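Side-chain contacts in nitric oxide dioxygenase (Rhodothermus marinus DSM 4252, PDB 6WK3), which binds heme as a globin, probably acts as a nitric oxide dioxygenase, and serves in engineered form as a carbene transferase: residues Leu62-Ser67 with Ser72-Ala77; Val93-Val98 with Glu124-Leu129. The protein carries 1 engineered substitution. One frame throughout, in Å; residues are numbered along the deposited sequence.

Overall arrangement
Both contacts belong to the globin fold, but only contact 2 lines the heme pocket; contact 1 lies near the surface. Contact 1 joins the end of helix 50-66 to the start of helix 75-88. Contact 2 joins helix 94-110 to helix 116-145. Their centres are 16 Å apart. Y64 connects them: its OH lies 2.6 Å from A125 O, a probable hydrogen bond, and its CD2 packs 3.7 Å from L129 CD2. Contact 2 touches the heme directly, with five of its residues in the pocket. The Y64 side chain comes to about 6 Å from the heme. Helix 75-88, entered through contact 1, carries H85, the axial ligand of the heme iron.

Contact 1. Residues Leu62-Ser67 with Ser72-Ala77; sequences LAYARS and SALQAA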
loop_
_atom_site.group_PDB
_atom_site.type_symbol
_atom_site.label_atom_id
_atom_site.label_comp_id
_atom_site.label_asym_id
_atom_site.label_seq_id
_atom_site.Cartn_x
_atom_site.Cartn_y
_atom_site.Cartn_z
ATOM N N LEU A 62 1.340 -12.491 15.397
ATOM C CA LEU A 62 0.339 -13.186 16.199
ATOM C C LEU A 62 -0.623 -13.981 15.319
ATOM O O LEU A 62 -0.861 -15.169 15.557
ATOM C CB LEU A 62 -0.422 -12.181 17.058
ATOM C CG LEU A 62 -1.357 -12.755 18.117
ATOM C CD1 LEU A 62 -0.661 -13.844 18.920
ATOM C CD2 LEU A 62 -1.837 -11.637 19.024
ATOM N N ALA A 63 -1.187 -13.339 14.293
ATOM C CA ALA A 63 -2.141 -14.028 13.430
ATOM C C ALA A 63 -1.487 -15.205 12.714
ATOM O O ALA A 63 -2.081 -16.280 12.599
ATOM C CB ALA A 63 -2.745 -13.048 12.422
ATOM N N TYR A 64 -0.255 -15.019 12.240
ATOM C CA TYR A 64 0.457 -16.085 11.544
ATOM C C TYR A 64 0.707 -17.272 12.461
ATOM O O TYR A 64 0.572 -18.428 12.048
ATOM C CB TYR A 64 1.776 -15.537 11.004
ATOM C CG TYR A 64 2.614 -16.506 10.204
ATOM C CD1 TYR A 64 2.038 -17.363 9.270
ATOM C CD2 TYR A 64 3.992 -16.541 10.364
ATOM C CE1 TYR A 64 2.825 -18.232 8.521
ATOM C CE2 TYR A 64 4.778 -17.400 9.630
ATOM C CZ TYR A 64 4.195 -18.242 8.712
ATOM O OH TYR A 64 4.994 -19.089 7.986
ATOM N N ALA A 65 1.083 -17.007 13.712
ATOM C CA ALA A 65 1.299 -18.092 14.659
ATOM C C ALA A 65 -0.013 -18.786 15.007
ATOM O O ALA A 65 -0.043 -20.004 15.201
ATOM C CB ALA A 65 1.993 -17.556 15.913
ATOM N N ARG A 66 -1.112 -18.029 15.074
ATOM C CA ARG A 66 -2.422 -18.613 15.341
ATOM C C ARG A 66 -2.942 -19.438 14.170
ATOM O O ARG A 66 -3.903 -20.194 14.335
ATOM C CB ARG A 66 -3.439 -17.514 15.652
ATOM C CG ARG A 66 -3.258 -16.790 16.975
ATOM C CD ARG A 66 -4.597 -16.240 17.428
ATOM N NE ARG A 66 -4.484 -15.066 18.284
ATOM C CZ ARG A 66 -4.593 -15.096 19.608
ATOM N NH1 ARG A 66 -4.810 -16.248 20.233
ATOM N NH2 ARG A 66 -4.485 -13.975 20.308
ATOM N N SER A 67 -2.349 -19.292 12.989
ATOM C CA SER A 67 -2.850 -19.936 11.785
ATOM C C SER A 67 -1.731 -20.672 11.066
ATOM O O SER A 67 -1.759 -20.815 9.844
ATOM C CB SER A 67 -3.509 -18.910 10.864
ATOM O OG SER A 67 -3.731 -19.444 9.569
ATOM N N SER A 72 -3.229 -20.650 4.346
ATOM C CA SER A 72 -4.097 -20.093 3.313
ATOM C C SER A 72 -5.248 -19.274 3.887
ATOM O O SER A 72 -5.887 -18.527 3.138
ATOM C CB SER A 72 -4.635 -21.210 2.410
ATOM O OG SER A 72 -5.616 -21.994 3.067
ATOM N N ALA A 73 -5.516 -19.377 5.189
ATOM C CA ALA A 73 -6.525 -18.539 5.823
ATOM C C ALA A 73 -6.056 -17.106 6.033
ATOM O O ALA A 73 -6.849 -16.272 6.482
ATOM C CB ALA A 73 -6.947 -19.139 7.166
ATOM N N LEU A 74 -4.792 -16.808 5.737
ATOM C CA LEU A 74 -4.250 -15.459 5.813
ATOM C C LEU A 74 -4.098 -14.818 4.436
ATOM O O LEU A 74 -3.296 -13.894 4.278
ATOM C CB LEU A 74 -2.904 -15.478 6.537
ATOM C CG LEU A 74 -2.886 -16.059 7.952
ATOM C CD1 LEU A 74 -1.470 -16.402 8.361
ATOM C CD2 LEU A 74 -3.504 -15.093 8.950
ATOM N N GLN A 75 -4.861 -15.290 3.442
ATOM C CA GLN A 75 -4.673 -14.840 2.064
ATOM C C GLN A 75 -4.838 -13.329 1.932
ATOM O O GLN A 75 -4.040 -12.670 1.256
ATOM C CB GLN A 75 -5.653 -15.564 1.140
ATOM N N ALA A 76 -5.866 -12.763 2.565
ATOM C CA ALA A 76 -6.101 -11.328 2.441
ATOM C C ALA A 76 -4.960 -10.528 3.052
ATOM O O ALA A 76 -4.531 -9.515 2.489
ATOM C CB ALA A 76 -7.426 -10.948 3.098
ATOM N N ALA A 77 -4.453 -10.975 4.204
ATOM C CA ALA A 77 -3.362 -10.267 4.865
ATOM C C ALA A 77 -2.060 -10.407 4.088
ATOM O O ALA A 77 -1.272 -9.458 4.015
ATOM C CB ALA A 77 -3.192 -10.785 6.292
#
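L74 reaches across to A63, Y64 and S67 and carries most of this contact. The two segments bury 183 Å² together, and L74 covers the largest share. Its two methyl groups take different partners. CD1 goes to Y64, 3.7 Å from the backbone CA and the same distance from ring atom CD1. It meets the Y64 ring at the edge, near the ring plane, not over a face. The two side chains cross at about a right angle. The other methyl, L74 CD2, lies 4.1 Å from A63 CB and also close to A63 O. The two methyls of L74 thus lie side by side against the last turn of helix 50-66. The L74 CG lies anti to the carbonyl carbon (chi1 -57°), which turns the branch out toward that turn.

S67 adds a polar atom to this apolar patch. Its OG packs 3.8 Å from L74 CG and 4.0 Å from A73 CB, and its CB also rests against the leucine. These are van der Waals contacts. OG reaches them because it points anti to its own backbone N (chi1 167°), on the side facing A73 and L74.

No hydrogen bond or salt bridge joins the two segments. The polar end of Y64 is used by helix 116-145, at A125.

The pair sits at the EF corner of the globin fold, near the surface. L74 takes the N-cap position before helix 75-88, and S67 follows the end of helix 50-66. On its other sides the turn 62-66 packs through L62 and A65 on helix 18-39. A65 also touches W122 of helix 116-145, and Y64 lies on F128 of that helix.

Contact 2. Residues Val93-Val98 with Glu124-Leu129; sequences VHYPLV and EAYDFL. With HEM (protoporphyrin IX containing Fe), chain E.
Y126 crosses to 93-98 and gives its hydroxyl hydrogen to Y95 O, at 2.7 Å. The bond lies in the carbonyl plane on a lone pair, with a C=O...OH angle of 123°. Y126 OH also packs 3.5 Å from V98 CB, and lies near the edge of the Y95 ring. The two tyrosines cross at about a right angle. CG of Y126 stands anti to the backbone N (chi1 178°), which sends the ring inward, with its hydroxyl at helix 94-110 and CE2 at the heme. There Y126 CE2 comes within 3.4 Å of the vinyl atom CAB. One turn on, L129 CD2 meets the heme methyl CMB at 3.7 Å.

Segment 93-98 lines the porphyrin beside them. The heme methyl CMC lies over one face of Y95, offset toward the rim, and V98 CG2 approaches that methyl to 3.5 Å. H94 CB packs on vinyl atom CAC.

The Y95 hydroxyl bonds to E137 and weakly to ND1 of H85, the axial ligand of the iron. This histidine-tyrosine-glutamate set on the proximal side of a globin pocket is characteristic of bacterial flavohemoglobins.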
loop_
_atom_site.group_PDB
_atom_site.type_symbol
_atom_site.label_atom_id
_atom_site.label_comp_id
_atom_site.label_asym_id
_atom_site.label_seq_id
_atom_site.Cartn_x
_atom_site.Cartn_y
_atom_site.Cartn_z
ATOM N N VAL A 93 16.562 -9.269 -1.360
ATOM C CA VAL A 93 17.737 -9.378 -0.498
ATOM C C VAL A 93 17.539 -8.745 0.869
ATOM O O VAL A 93 18.398 -8.909 1.745
ATOM C CB VAL A 93 18.966 -8.756 -1.183
ATOM C CG1 VAL A 93 19.513 -9.715 -2.236
ATOM C CG2 VAL A 93 18.607 -7.411 -1.801
ATOM N N HIS A 94 16.432 -8.032 1.084
ATOM C CA HIS A 94 16.152 -7.490 2.409
ATOM C C HIS A 94 15.697 -8.575 3.379
ATOM O O HIS A 94 15.914 -8.450 4.589
ATOM C CB HIS A 94 15.085 -6.399 2.319
ATOM C CG HIS A 94 15.552 -5.147 1.644
ATOM N ND1 HIS A 94 14.804 -4.496 0.685
ATOM C CD2 HIS A 94 16.686 -4.423 1.791
ATOM C CE1 HIS A 94 15.457 -3.424 0.273
ATOM N NE2 HIS A 94 16.602 -3.358 0.928
ATOM N N TYR A 95 15.067 -9.635 2.870
ATOM C CA TYR A 95 14.472 -10.636 3.753
ATOM C C TYR A 95 15.469 -11.311 4.688
ATOM O O TYR A 95 15.112 -11.532 5.857
ATOM C CB TYR A 95 13.709 -11.669 2.912
ATOM C CG TYR A 95 12.390 -11.122 2.432
ATOM C CD1 TYR A 95 11.262 -11.182 3.238
ATOM C CD2 TYR A 95 12.282 -10.497 1.195
ATOM C CE1 TYR A 95 10.057 -10.660 2.816
ATOM C CE2 TYR A 95 11.079 -9.975 0.763
ATOM C CZ TYR A 95 9.968 -10.064 1.579
ATOM O OH TYR A 95 8.765 -9.547 1.168
ATOM N N PRO A 96 16.693 -11.661 4.275
ATOM C CA PRO A 96 17.655 -12.162 5.271
ATOM C C PRO A 96 17.957 -11.157 6.370
ATOM O O PRO A 96 18.168 -11.560 7.521
ATOM C CB PRO A 96 18.899 -12.476 4.429
ATOM C CG PRO A 96 18.372 -12.747 3.076
ATOM C CD PRO A 96 17.217 -11.802 2.904
ATOM N N LEU A 97 17.961 -9.858 6.056
ATOM C CA LEU A 97 18.273 -8.854 7.072
ATOM C C LEU A 97 17.189 -8.788 8.135
ATOM O O LEU A 97 17.491 -8.691 9.331
ATOM C CB LEU A 97 18.456 -7.478 6.431
ATOM C CG LEU A 97 19.124 -7.421 5.061
ATOM C CD1 LEU A 97 19.156 -5.985 4.554
ATOM C CD2 LEU A 97 20.522 -8.012 5.136
ATOM N N VAL A 98 15.921 -8.830 7.721
ATOM C CA VAL A 98 14.834 -8.736 8.687
ATOM C C VAL A 98 14.745 -10.007 9.522
ATOM O O VAL A 98 14.372 -9.955 10.700
ATOM C CB VAL A 98 13.511 -8.414 7.970
ATOM C CG1 VAL A 98 12.318 -8.626 8.895
ATOM C CG2 VAL A 98 13.540 -6.988 7.469
ATOM N N GLU A 124 12.130 -21.317 10.158
ATOM C CA GLU A 124 11.401 -22.013 9.105
ATOM C C GLU A 124 10.070 -21.333 8.813
ATOM O O GLU A 124 9.694 -21.168 7.647
ATOM C CB GLU A 124 11.186 -23.477 9.491
ATOM N N ALA A 125 9.341 -20.933 9.857
ATOM C CA ALA A 125 8.091 -20.213 9.641
ATOM C C ALA A 125 8.338 -18.881 8.951
ATOM O O ALA A 125 7.520 -18.438 8.140
ATOM C CB ALA A 125 7.365 -20.004 10.968
ATOM N N TYR A 126 9.465 -18.237 9.251
ATOM C CA TYR A 126 9.816 -17.004 8.560
ATOM C C TYR A 126 10.176 -17.281 7.107
ATOM O O TYR A 126 9.730 -16.566 6.204
ATOM C CB TYR A 126 10.974 -16.303 9.276
ATOM C CG TYR A 126 11.406 -15.036 8.581
ATOM C CD1 TYR A 126 12.358 -15.062 7.566
ATOM C CD2 TYR A 126 10.843 -13.815 8.921
ATOM C CE1 TYR A 126 12.732 -13.912 6.913
ATOM C CE2 TYR A 126 11.221 -12.655 8.281
ATOM C CZ TYR A 126 12.166 -12.707 7.281
ATOM O OH TYR A 126 12.545 -11.551 6.643
ATOM N N ASP A 127 11.000 -18.305 6.868
ATOM C CA ASP A 127 11.450 -18.601 5.510
ATOM C C ASP A 127 10.285 -18.974 4.609
ATOM O O ASP A 127 10.284 -18.652 3.416
ATOM C CB ASP A 127 12.486 -19.725 5.525
ATOM C CG ASP A 127 13.794 -19.302 6.171
ATOM O OD1 ASP A 127 14.031 -18.080 6.306
ATOM O OD2 ASP A 127 14.583 -20.196 6.545
ATOM N N PHE A 128 9.289 -19.668 5.156
ATOM C CA PHE A 128 8.091 -19.960 4.381
ATOM C C PHE A 128 7.388 -18.670 3.983
ATOM O O PHE A 128 7.118 -18.432 2.799
ATOM C CB PHE A 128 7.156 -20.864 5.186
ATOM C CG PHE A 128 5.817 -21.104 4.527
ATOM C CD1 PHE A 128 5.656 -22.124 3.598
ATOM C CD2 PHE A 128 4.721 -20.309 4.839
ATOM C CE1 PHE A 128 4.431 -22.341 2.990
ATOM C CE2 PHE A 128 3.492 -20.525 4.239
ATOM C CZ PHE A 128 3.346 -21.547 3.313
ATOM N N LEU A 129 7.094 -17.819 4.965
ATOM C CA LEU A 129 6.382 -16.579 4.684
ATOM C C LEU A 129 7.212 -15.654 3.799
ATOM O O LEU A 129 6.671 -14.994 2.904
ATOM C CB LEU A 129 6.012 -15.891 5.996
ATOM C CG LEU A 129 4.979 -14.771 5.934
ATOM C CD1 LEU A 129 3.794 -15.158 5.049
ATOM C CD2 LEU A 129 4.525 -14.442 7.340
HETATM C CHA HEM E . 4.826 -3.461 5.824
HETATM C CHB HEM E . 5.028 -8.010 7.537
HETATM C CHC HEM E . 9.387 -8.386 5.467
HETATM C CHD HEM E . 9.639 -3.537 5.248
HETATM C C1A HEM E . 4.469 -4.661 6.408
HETATM C C2A HEM E . 3.176 -4.998 6.963
HETATM C C3A HEM E . 3.232 -6.244 7.439
HETATM C C4A HEM E . 4.562 -6.757 7.201
HETATM C CMA HEM E . 2.081 -7.008 8.123
HETATM C CAA HEM E . 1.945 -4.075 6.999
HETATM C CBA HEM E . 1.144 -4.300 5.722
HETATM C CGA HEM E . -0.164 -3.560 5.809
HETATM O O1A HEM E . -0.245 -2.419 5.292
HETATM O O2A HEM E . -1.130 -4.109 6.397
HETATM C C1B HEM E . 6.212 -8.548 7.080
HETATM C C2B HEM E . 6.645 -9.926 7.198
HETATM C C3B HEM E . 7.862 -10.025 6.633
HETATM C C4B HEM E . 8.225 -8.714 6.128
HETATM C CMB HEM E . 5.812 -11.026 7.890
HETATM C CAB HEM E . 8.770 -11.267 6.463
HETATM C CBB HEM E . 8.320 -12.522 6.505
HETATM C C1C HEM E . 9.864 -7.108 5.251
HETATM C C2C HEM E . 11.163 -6.763 4.724
HETATM C C3C HEM E . 11.257 -5.431 4.673
HETATM C C4C HEM E . 10.001 -4.866 5.144
HETATM C CMC HEM E . 12.260 -7.767 4.312
HETATM C CAC HEM E . 12.509 -4.686 4.161
HETATM C CBC HEM E . 12.803 -3.464 4.600
HETATM C C1D HEM E . 8.336 -3.073 5.256
HETATM C C2D HEM E . 7.843 -1.760 4.881
HETATM C C3D HEM E . 6.508 -1.752 5.052
HETATM C C4D HEM E . 6.110 -3.054 5.529
HETATM C CMD HEM E . 8.724 -0.592 4.387
HETATM C CAD HEM E . 5.507 -0.602 4.805
HETATM C CBD HEM E . 5.293 -0.404 3.310
HETATM C CGD HEM E . 4.017 0.359 3.048
HETATM O O1D HEM E . 3.087 0.310 3.899
HETATM O O2D HEM E . 3.929 1.004 1.970
HETATM N NA HEM E . 5.287 -5.760 6.572
HETATM N NB HEM E . 7.198 -7.845 6.421
HETATM N NC HEM E . 9.189 -5.926 5.494
HETATM N ND HEM E . 7.247 -3.822 5.642
HETATM FE FE HEM E . 7.270 -5.810 6.136
#